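Long-range contacts in RIM-binding protein, isoform F (Drosophila melanogaster, PDB 6Q9M), which couples synaptic vesicle recruitment to release sites at the active zone, probably as a multidomain scaffold that includes a central array of fibronectin type III domains: residues G104-A118 with P195-G207; P241-V247 with A279-S291. All coordinates share one frame; numbering follows the deposited sequence.

How the contacts relate
Past the N-terminal fibronectin type III domain, the chain enters 104-118, which carries the first strand (106-111) of the second domain. It then runs through strands 118-123 to 160-167 before 195-207 returns to lie beside that first strand, so contact 1 closes a loop of 76 residues, some of them not modelled, and joins the edges of two sheets. Contact 2 follows in series within the third domain, where 279-291 pairs with 241-247 after 31 residues, again with some not modelled. The loops neither nest nor cross. The contact centres lie about 24 Å apart, yet Asp210 bridges them: its carboxylate bonds Thr205 of contact 1 and its carbonyl oxygen Thr284 of contact 2.

Contact 1: G104-A118 with P195-G207; sequences GPSAVRASHITCSSA and PGAYADFRTLTKG
Leu204 N donates to Thr114 O at 3.1 Å, nearly straight at the hydrogen (163°) but arriving from above the carbonyl plane. Thr203 CB presses on the same oxygen, while its hydroxyl turns to Ala156 and Thr159. Leu204 in turn lays CD1 against Ile113 O at 3.2 Å. Thr114 OG1 is itself held on its own side of the contact: it accepts from Ser116 N in an ST turn and bonds Ser117 OG at 2.7 Å, which stiffens the bend before strand 118-123. The first and last strands of this fibronectin type III sandwich belong to different sheets and pack through side chains, running nearly parallel, 24° apart. Between them lies the Phe201 ring. Its CG sits between the backbone N and the carbonyl carbon (chi1 74°), and methyls meet the ring obliquely: Ala110 CB is 3.5 Å from Phe201 CD1, Ile113 CD1 3.6 Å from Phe201 CD2, and Ala118 CB 3.7 Å from Phe201 CZ. Ile152 and Val163 add further apolar cover. Nearer the N-terminal ends of the two segments, Val108 forks over two alanines: its CG2 meets Ala197 CB at 3.9 Å, and its CG1, anti to the backbone N, meets Ala199 CB.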
loop_
_atom_site.group_PDB
_atom_site.type_symbol
_atom_site.label_atom_id
_atom_site.label_comp_id
_atom_site.label_asym_id
_atom_site.label_seq_id
_atom_site.Cartn_x
_atom_site.Cartn_y
_atom_site.Cartn_z
ATOM N N GLY A 104 8.451 13.092 -1.813
ATOM C CA GLY A 104 7.774 12.640 -0.623
ATOM C C GLY A 104 7.220 11.241 -0.783
ATOM O O GLY A 104 7.595 10.500 -1.699
ATOM N N PRO A 105 6.318 10.850 0.115
ATOM C CA PRO A 105 5.714 9.512 0.040
ATOM C C PRO A 105 4.983 9.275 -1.281
ATOM O O PRO A 105 4.633 10.201 -2.012
ATOM C CB PRO A 105 4.734 9.498 1.220
ATOM C CG PRO A 105 5.180 10.598 2.122
ATOM C CD PRO A 105 5.817 11.632 1.257
ATOM N N SER A 106 4.764 7.995 -1.581
ATOM C CA SER A 106 4.035 7.563 -2.767
ATOM C C SER A 106 3.233 6.316 -2.426
ATOM O O SER A 106 3.363 5.742 -1.342
ATOM C CB SER A 106 4.977 7.258 -3.940
ATOM O OG SER A 106 5.699 6.044 -3.727
ATOM N N ALA A 107 2.431 5.875 -3.388
ATOM C CA ALA A 107 1.660 4.636 -3.268
ATOM C C ALA A 107 0.790 4.622 -2.013
ATOM O O ALA A 107 0.680 3.610 -1.324
ATOM C CB ALA A 107 2.581 3.407 -3.303
ATOM N N VAL A 108 0.164 5.760 -1.713
ATOM C CA VAL A 108 -0.734 5.860 -0.568
ATOM C C VAL A 108 -1.974 5.008 -0.820
ATOM O O VAL A 108 -2.647 5.159 -1.844
ATOM C CB VAL A 108 -1.118 7.328 -0.330
ATOM C CG1 VAL A 108 -2.110 7.441 0.844
ATOM C CG2 VAL A 108 0.145 8.190 -0.089
ATOM N N ARG A 109 -2.279 4.093 0.098
ATOM C CA ARG A 109 -3.388 3.171 -0.123
ATOM C C ARG A 109 -4.227 3.041 1.136
ATOM O O ARG A 109 -3.705 3.068 2.254
ATOM C CB ARG A 109 -2.928 1.749 -0.522
ATOM C CG ARG A 109 -1.736 1.664 -1.463
ATOM C CD ARG A 109 -1.162 0.225 -1.547
ATOM N NE ARG A 109 -0.268 -0.159 -0.442
ATOM C CZ ARG A 109 0.988 0.268 -0.287
ATOM N NH1 ARG A 109 1.525 1.118 -1.152
ATOM N NH2 ARG A 109 1.714 -0.152 0.743
ATOM N N ALA A 110 -5.529 2.850 0.934
ATOM C CA ALA A 110 -6.472 2.560 2.004
ATOM C C ALA A 110 -6.896 1.108 1.890
ATOM O O ALA A 110 -7.183 0.630 0.788
ATOM C CB ALA A 110 -7.704 3.464 1.929
ATOM N N SER A 111 -6.923 0.409 3.022
ATOM C CA SER A 111 -7.339 -0.987 3.049
ATOM C C SER A 111 -8.044 -1.253 4.371
ATOM O O SER A 111 -8.126 -0.376 5.237
ATOM C CB SER A 111 -6.150 -1.935 2.850
ATOM O OG SER A 111 -5.251 -1.832 3.941
ATOM N N HIS A 112 -8.561 -2.476 4.517
ATOM C CA HIS A 112 -9.298 -2.878 5.715
ATOM C C HIS A 112 -10.334 -1.814 6.084
ATOM O O HIS A 112 -10.404 -1.326 7.216
ATOM C CB HIS A 112 -8.342 -3.160 6.873
ATOM C CG HIS A 112 -7.438 -4.332 6.637
ATOM N ND1 HIS A 112 -6.150 -4.197 6.156
ATOM C CD2 HIS A 112 -7.632 -5.659 6.823
ATOM C CE1 HIS A 112 -5.591 -5.391 6.062
ATOM N NE2 HIS A 112 -6.468 -6.294 6.460
ATOM N N ILE A 113 -11.113 -1.419 5.089
ATOM C CA ILE A 113 -12.064 -0.332 5.249
ATOM C C ILE A 113 -13.307 -0.847 5.959
ATOM O O ILE A 113 -13.855 -1.890 5.590
ATOM C CB ILE A 113 -12.416 0.269 3.878
ATOM C CG1 ILE A 113 -11.143 0.800 3.201
ATOM C CG2 ILE A 113 -13.509 1.344 4.024
ATOM C CD1 ILE A 113 -11.375 1.382 1.816
ATOM N N THR A 114 -13.753 -0.123 6.976
ATOM C CA THR A 114 -15.023 -0.395 7.632
ATOM C C THR A 114 -15.900 0.856 7.523
ATOM O O THR A 114 -15.563 1.820 6.821
ATOM C CB THR A 114 -14.817 -0.817 9.094
ATOM O OG1 THR A 114 -14.322 0.293 9.860
ATOM C CG2 THR A 114 -13.847 -1.959 9.181
ATOM N N CYS A 115 -17.018 0.863 8.247
ATOM C CA CYS A 115 -17.875 2.046 8.237
ATOM C C CYS A 115 -17.267 3.211 9.007
ATOM O O CYS A 115 -17.739 4.345 8.864
ATOM C CB CYS A 115 -19.258 1.724 8.797
ATOM S SG CYS A 115 -19.205 0.773 10.294
ATOM N N SER A 116 -16.248 2.964 9.834
ATOM C CA SER A 116 -15.711 4.010 10.687
ATOM C C SER A 116 -14.190 4.090 10.689
ATOM O O SER A 116 -13.635 4.880 11.467
ATOM C CB SER A 116 -16.186 3.806 12.117
ATOM O OG SER A 116 -15.532 2.677 12.644
ATOM N N SER A 117 -13.498 3.312 9.863
ATOM C CA SER A 117 -12.049 3.243 9.978
ATOM C C SER A 117 -11.448 2.678 8.699
ATOM O O SER A 117 -12.141 2.094 7.865
ATOM C CB SER A 117 -11.645 2.390 11.175
ATOM O OG SER A 117 -11.920 1.024 10.907
ATOM N N ALA A 118 -10.130 2.832 8.577
ATOM C CA ALA A 118 -9.380 2.308 7.444
ATOM C C ALA A 118 -7.914 2.214 7.841
ATOM O O ALA A 118 -7.444 2.962 8.702
ATOM C CB ALA A 118 -9.546 3.189 6.195
ATOM N N PRO A 195 5.302 17.920 0.216
ATOM C CA PRO A 195 5.043 17.014 -0.909
ATOM C C PRO A 195 4.496 15.654 -0.464
ATOM O O PRO A 195 4.993 15.078 0.509
ATOM C CB PRO A 195 6.427 16.861 -1.565
ATOM C CG PRO A 195 7.329 17.907 -0.907
ATOM C CD PRO A 195 6.476 18.770 -0.029
ATOM N N GLY A 196 3.486 15.153 -1.167
ATOM C CA GLY A 196 2.906 13.867 -0.823
ATOM C C GLY A 196 1.757 13.520 -1.749
ATOM O O GLY A 196 1.140 14.392 -2.371
ATOM N N ALA A 197 1.484 12.218 -1.824
ATOM C CA ALA A 197 0.417 11.665 -2.641
ATOM C C ALA A 197 -0.841 11.479 -1.795
ATOM O O ALA A 197 -0.872 11.799 -0.599
ATOM C CB ALA A 197 0.857 10.342 -3.273
ATOM N N TYR A 198 -1.889 10.936 -2.421
ATOM C CA TYR A 198 -3.182 10.821 -1.756
ATOM C C TYR A 198 -3.923 9.577 -2.228
ATOM O O TYR A 198 -3.631 9.014 -3.287
ATOM C CB TYR A 198 -4.045 12.070 -1.994
ATOM C CG TYR A 198 -4.669 12.174 -3.382
ATOM C CD1 TYR A 198 -5.863 11.524 -3.690
ATOM C CD2 TYR A 198 -4.088 12.966 -4.365
ATOM C CE1 TYR A 198 -6.444 11.639 -4.956
ATOM C CE2 TYR A 198 -4.658 13.087 -5.632
ATOM C CZ TYR A 198 -5.832 12.422 -5.924
ATOM O OH TYR A 198 -6.389 12.542 -7.187
ATOM N N ALA A 199 -4.931 9.190 -1.448
ATOM C CA ALA A 199 -5.813 8.091 -1.809
ATOM C C ALA A 199 -7.254 8.482 -1.521
ATOM O O ALA A 199 -7.544 9.108 -0.499
ATOM C CB ALA A 199 -5.458 6.813 -1.036
ATOM N N ASP A 200 -8.149 8.120 -2.429
ATOM C CA ASP A 200 -9.578 8.319 -2.251
ATOM C C ASP A 200 -10.231 6.977 -1.948
ATOM O O ASP A 200 -9.937 5.978 -2.610
ATOM C CB ASP A 200 -10.219 8.931 -3.504
ATOM C CG ASP A 200 -9.791 10.379 -3.740
ATOM O OD1 ASP A 200 -9.532 11.114 -2.745
ATOM O OD2 ASP A 200 -9.713 10.782 -4.925
ATOM N N PHE A 201 -11.119 6.960 -0.954
ATOM C CA PHE A 201 -11.870 5.757 -0.618
ATOM C C PHE A 201 -13.173 6.173 0.047
ATOM O O PHE A 201 -13.368 7.340 0.394
ATOM C CB PHE A 201 -11.055 4.819 0.292
ATOM C CG PHE A 201 -10.927 5.298 1.719
ATOM C CD1 PHE A 201 -9.889 6.148 2.094
ATOM C CD2 PHE A 201 -11.831 4.881 2.691
ATOM C CE1 PHE A 201 -9.764 6.590 3.406
ATOM C CE2 PHE A 201 -11.717 5.323 4.022
ATOM C CZ PHE A 201 -10.687 6.183 4.375
ATOM N N ARG A 202 -14.077 5.205 0.213
ATOM C CA ARG A 202 -15.366 5.426 0.861
ATOM C C ARG A 202 -15.545 4.445 2.010
ATOM O O ARG A 202 -15.180 3.272 1.887
ATOM C CB ARG A 202 -16.533 5.257 -0.115
ATOM C CG ARG A 202 -17.884 5.509 0.565
ATOM C CD ARG A 202 -19.104 5.206 -0.301
ATOM N NE ARG A 202 -18.913 5.473 -1.720
ATOM C CZ ARG A 202 -19.443 6.513 -2.351
ATOM N NH1 ARG A 202 -20.183 7.380 -1.676
ATOM N NH2 ARG A 202 -19.235 6.687 -3.651
ATOM N N THR A 203 -16.106 4.908 3.127
ATOM C CA THR A 203 -16.347 3.957 4.203
ATOM C C THR A 203 -17.526 3.047 3.855
ATOM O O THR A 203 -18.315 3.327 2.952
ATOM C CB THR A 203 -16.575 4.672 5.535
ATOM O OG1 THR A 203 -17.499 5.768 5.383
ATOM C CG2 THR A 203 -15.246 5.186 6.067
ATOM N N LEU A 204 -17.607 1.913 4.549
ATOM C CA LEU A 204 -18.700 0.973 4.336
ATOM C C LEU A 204 -20.000 1.532 4.920
ATOM O O LEU A 204 -20.006 2.481 5.708
ATOM C CB LEU A 204 -18.376 -0.385 4.955
ATOM C CG LEU A 204 -17.099 -1.106 4.516
ATOM C CD1 LEU A 204 -16.979 -2.388 5.289
ATOM C CD2 LEU A 204 -17.073 -1.388 3.010
ATOM N N THR A 205 -21.106 0.881 4.573
ATOM C CA THR A 205 -22.436 1.312 4.988
ATOM C C THR A 205 -22.831 0.607 6.278
ATOM O O THR A 205 -22.615 -0.596 6.436
ATOM C CB THR A 205 -23.479 1.039 3.899
ATOM O OG1 THR A 205 -22.950 1.418 2.617
ATOM C CG2 THR A 205 -24.745 1.855 4.161
ATOM N N LYS A 206 -23.394 1.378 7.204
ATOM C CA LYS A 206 -23.687 0.885 8.545
ATOM C C LYS A 206 -24.662 -0.286 8.527
ATOM O O LYS A 206 -24.310 -1.409 8.908
ATOM C CB LYS A 206 -24.242 2.031 9.390
ATOM C CG LYS A 206 -25.397 2.770 8.704
ATOM C CD LYS A 206 -25.318 4.287 8.829
ATOM C CE LYS A 206 -26.029 4.951 7.654
ATOM N NZ LYS A 206 -25.245 4.804 6.381
ATOM N N GLY A 207 -25.900 -0.046 8.106
ATOM C CA GLY A 207 -26.923 -1.069 8.238
ATOM C C GLY A 207 -27.307 -1.861 7.012
ATOM O O GLY A 207 -28.091 -2.810 7.115
#

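Contact 2: P241-V247 with A279-S291; sequences PVTGYAV and AVTIRTKSRDSQS
Arg283 and Ala246 form an antiparallel hydrogen-bonded pair: Arg283 N reaches Ala246 O at 2.7 Å, nearly along the C=O axis, and Ala246 N returns to Arg283 O at 2.9 Å, in the carbonyl plane. Further along, Lys285 N donates to Gly244 O and Thr243 N to Lys285 O. Because Thr243 and Gly244 both face Lys285, the register slips by one residue in a classic beta bulge. The Thr243 hydroxyl is modelled too close to Lys285 for its place to be trusted; as modelled, Thr243 CG2 lies 3.3 Å from Ser286 C. An alanine here, without CG2, would probably leave a gap over the Ser286 backbone beside the bulge.

Among apolar contacts, Val247 CG1 lies alongside Ile282 CG1 at 3.6 Å, and Tyr245 CB meets Ile282 CG2. That same CG2 also packs beside the carbonyl oxygen of Ala246. Tyr245 and Thr284 point the same way, with Thr284 OG1 3.6 Å from Tyr245 CE1 at the ring edge; this hydroxyl is hydrogen-bonded to the backbone oxygen of Asp210. At the exposed end, Pro241 CG rests over one face of the Arg287 guanidinium, which is steadied by a bond from NH2 to Ser286 OG at 3.0 Å.

Strand 242-246 is the middle of a three-stranded antiparallel sheet in the immunoglobulin-like domain, between 283-286 and 256-257; Tyr245 meets Trp230 edge-to-face and its hydroxyl bonds Val233 and Pro260.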
loop_
_atom_site.group_PDB
_atom_site.type_symbol
_atom_site.label_atom_id
_atom_site.label_comp_id
_atom_site.label_asym_id
_atom_site.label_seq_id
_atom_site.Cartn_x
_atom_site.Cartn_y
_atom_site.Cartn_z
ATOM N N PRO A 241 -23.869 -11.440 4.908
ATOM C CA PRO A 241 -24.949 -12.332 4.453
ATOM C C PRO A 241 -25.406 -11.965 3.041
ATOM O O PRO A 241 -26.591 -11.762 2.779
ATOM C CB PRO A 241 -26.064 -12.111 5.488
ATOM C CG PRO A 241 -25.661 -10.877 6.266
ATOM C CD PRO A 241 -24.184 -10.767 6.181
ATOM N N VAL A 242 -24.439 -11.932 2.130
ATOM C CA VAL A 242 -24.677 -11.545 0.746
ATOM C C VAL A 242 -25.392 -12.645 -0.023
ATOM O O VAL A 242 -24.948 -13.795 -0.057
ATOM C CB VAL A 242 -23.350 -11.163 0.084
ATOM C CG1 VAL A 242 -23.483 -11.067 -1.409
ATOM C CG2 VAL A 242 -22.868 -9.852 0.698
ATOM N N THR A 243 -26.531 -12.296 -0.628
ATOM C CA THR A 243 -27.292 -13.227 -1.466
ATOM C C THR A 243 -26.669 -13.382 -2.855
ATOM O O THR A 243 -26.352 -14.495 -3.308
ATOM C CB THR A 243 -28.714 -12.698 -1.661
ATOM O OG1 THR A 243 -28.609 -11.348 -2.102
ATOM C CG2 THR A 243 -29.534 -12.755 -0.434
ATOM N N GLY A 244 -26.498 -12.254 -3.549
ATOM C CA GLY A 244 -26.245 -12.243 -4.979
ATOM C C GLY A 244 -26.159 -10.815 -5.489
ATOM O O GLY A 244 -25.755 -9.927 -4.736
ATOM N N TYR A 245 -26.544 -10.566 -6.743
ATOM C CA TYR A 245 -26.424 -9.233 -7.326
ATOM C C TYR A 245 -27.581 -8.957 -8.275
ATOM O O TYR A 245 -28.344 -9.854 -8.636
ATOM C CB TYR A 245 -25.080 -9.051 -8.058
ATOM C CG TYR A 245 -23.921 -9.262 -7.126
ATOM C CD1 TYR A 245 -23.484 -8.240 -6.292
ATOM C CD2 TYR A 245 -23.308 -10.498 -7.028
ATOM C CE1 TYR A 245 -22.441 -8.434 -5.411
ATOM C CE2 TYR A 245 -22.264 -10.704 -6.147
ATOM C CZ TYR A 245 -21.834 -9.668 -5.340
ATOM O OH TYR A 245 -20.787 -9.873 -4.467
ATOM N N ALA A 246 -27.748 -7.678 -8.617
ATOM C CA ALA A 246 -28.767 -7.229 -9.559
ATOM C C ALA A 246 -28.215 -6.077 -10.388
ATOM O O ALA A 246 -27.570 -5.169 -9.852
ATOM C CB ALA A 246 -30.053 -6.797 -8.843
ATOM N N VAL A 247 -28.457 -6.115 -11.695
ATOM C CA VAL A 247 -27.908 -5.090 -12.580
ATOM C C VAL A 247 -28.966 -4.068 -13.033
ATOM O O VAL A 247 -30.019 -4.417 -13.566
ATOM C CB VAL A 247 -27.195 -5.744 -13.791
ATOM C CG1 VAL A 247 -25.799 -6.161 -13.393
ATOM C CG2 VAL A 247 -27.954 -6.962 -14.292
ATOM N N ALA A 279 -24.140 2.247 -19.696
ATOM C CA ALA A 279 -23.886 2.999 -18.469
ATOM C C ALA A 279 -24.960 2.753 -17.389
ATOM O O ALA A 279 -25.699 3.671 -17.010
ATOM C CB ALA A 279 -23.785 4.494 -18.789
ATOM N N VAL A 280 -25.030 1.508 -16.908
ATOM C CA VAL A 280 -25.980 1.078 -15.884
ATOM C C VAL A 280 -25.175 0.674 -14.637
ATOM O O VAL A 280 -23.949 0.560 -14.679
ATOM C CB VAL A 280 -26.936 -0.036 -16.402
ATOM C CG1 VAL A 280 -27.703 -0.788 -15.276
ATOM C CG2 VAL A 280 -27.958 0.589 -17.379
ATOM N N THR A 281 -25.873 0.541 -13.508
ATOM C CA THR A 281 -25.324 0.230 -12.192
ATOM C C THR A 281 -25.697 -1.186 -11.738
ATOM O O THR A 281 -26.584 -1.834 -12.306
ATOM C CB THR A 281 -25.821 1.262 -11.163
ATOM O OG1 THR A 281 -25.931 2.550 -11.777
ATOM C CG2 THR A 281 -24.848 1.383 -10.040
ATOM N N ILE A 282 -24.970 -1.672 -10.715
ATOM C CA ILE A 282 -25.214 -2.956 -10.060
ATOM C C ILE A 282 -25.528 -2.739 -8.587
ATOM O O ILE A 282 -24.999 -1.831 -7.937
ATOM C CB ILE A 282 -24.015 -3.921 -10.186
ATOM C CG1 ILE A 282 -23.570 -4.026 -11.637
ATOM C CG2 ILE A 282 -24.352 -5.300 -9.619
ATOM C CD1 ILE A 282 -22.237 -3.448 -11.838
ATOM N N ARG A 283 -26.395 -3.593 -8.058
ATOM C CA ARG A 283 -26.783 -3.562 -6.660
ATOM C C ARG A 283 -26.434 -4.880 -5.987
ATOM O O ARG A 283 -26.658 -5.950 -6.565
ATOM C CB ARG A 283 -28.277 -3.315 -6.538
ATOM C CG ARG A 283 -28.658 -1.881 -6.687
ATOM C CD ARG A 283 -29.825 -1.780 -7.672
ATOM N NE ARG A 283 -30.057 -0.383 -7.993
ATOM C CZ ARG A 283 -31.029 0.056 -8.767
ATOM N NH1 ARG A 283 -31.857 -0.804 -9.330
ATOM N NH2 ARG A 283 -31.131 1.349 -9.002
ATOM N N THR A 284 -25.857 -4.807 -4.788
ATOM C CA THR A 284 -25.700 -6.006 -3.976
ATOM C C THR A 284 -27.001 -6.318 -3.253
ATOM O O THR A 284 -27.562 -5.467 -2.549
ATOM C CB THR A 284 -24.578 -5.857 -2.952
ATOM O OG1 THR A 284 -23.382 -5.425 -3.609
ATOM C CG2 THR A 284 -24.323 -7.197 -2.279
ATOM N N LYS A 285 -27.438 -7.559 -3.370
ATOM C CA LYS A 285 -28.643 -8.051 -2.726
ATOM C C LYS A 285 -28.203 -8.820 -1.482
ATOM O O LYS A 285 -27.167 -9.487 -1.489
ATOM C CB LYS A 285 -29.413 -8.939 -3.727
ATOM C CG LYS A 285 -30.700 -9.677 -3.287
ATOM C CD LYS A 285 -31.499 -9.047 -2.143
ATOM C CE LYS A 285 -32.976 -9.410 -2.245
ATOM N NZ LYS A 285 -33.219 -10.885 -2.166
ATOM N N SER A 286 -28.972 -8.717 -0.404
ATOM C CA SER A 286 -28.668 -9.498 0.787
ATOM C C SER A 286 -29.972 -9.997 1.395
ATOM O O SER A 286 -31.040 -9.914 0.782
ATOM C CB SER A 286 -27.819 -8.701 1.790
ATOM O OG SER A 286 -28.613 -8.148 2.831
ATOM N N ARG A 287 -29.870 -10.487 2.635
ATOM C CA ARG A 287 -30.852 -11.427 3.164
ATOM C C ARG A 287 -32.259 -10.844 3.194
ATOM O O ARG A 287 -33.231 -11.573 2.958
ATOM C CB ARG A 287 -30.428 -11.887 4.565
ATOM C CG ARG A 287 -30.280 -10.785 5.638
ATOM C CD ARG A 287 -28.943 -10.046 5.562
ATOM N NE ARG A 287 -28.620 -9.268 6.762
ATOM C CZ ARG A 287 -27.929 -8.126 6.747
ATOM N NH1 ARG A 287 -27.672 -7.486 7.881
ATOM N NH2 ARG A 287 -27.496 -7.620 5.595
ATOM N N ASP A 288 -32.400 -9.540 3.456
ATOM C CA ASP A 288 -33.705 -8.896 3.366
ATOM C C ASP A 288 -33.697 -7.577 2.595
ATOM O O ASP A 288 -34.718 -6.885 2.595
ATOM C CB ASP A 288 -34.288 -8.644 4.762
ATOM C CG ASP A 288 -34.309 -9.893 5.637
ATOM O OD1 ASP A 288 -33.246 -10.291 6.157
ATOM O OD2 ASP A 288 -35.400 -10.473 5.824
ATOM N N SER A 289 -32.608 -7.208 1.921
ATOM C CA SER A 289 -32.554 -5.887 1.298
ATOM C C SER A 289 -31.474 -5.860 0.213
ATOM O O SER A 289 -30.658 -6.772 0.108
ATOM C CB SER A 289 -32.304 -4.798 2.338
ATOM O OG SER A 289 -32.239 -3.522 1.731
ATOM N N GLN A 290 -31.426 -4.754 -0.531
ATOM C CA GLN A 290 -30.491 -4.495 -1.598
ATOM C C GLN A 290 -29.743 -3.197 -1.253
ATOM O O GLN A 290 -30.321 -2.216 -0.762
ATOM C CB GLN A 290 -31.218 -4.465 -2.965
ATOM C CG GLN A 290 -32.177 -3.319 -3.253
ATOM C CD GLN A 290 -31.546 -2.021 -3.783
ATOM O OE1 GLN A 290 -30.992 -1.999 -4.839
ATOM N NE2 GLN A 290 -31.826 -0.929 -3.152
ATOM N N SER A 291 -28.422 -3.235 -1.428
ATOM C CA SER A 291 -27.509 -2.109 -1.274
ATOM C C SER A 291 -27.865 -0.909 -2.142
ATOM O O SER A 291 -28.678 -1.010 -3.065
ATOM C CB SER A 291 -26.074 -2.539 -1.616
ATOM O OG SER A 291 -25.871 -2.565 -2.993
#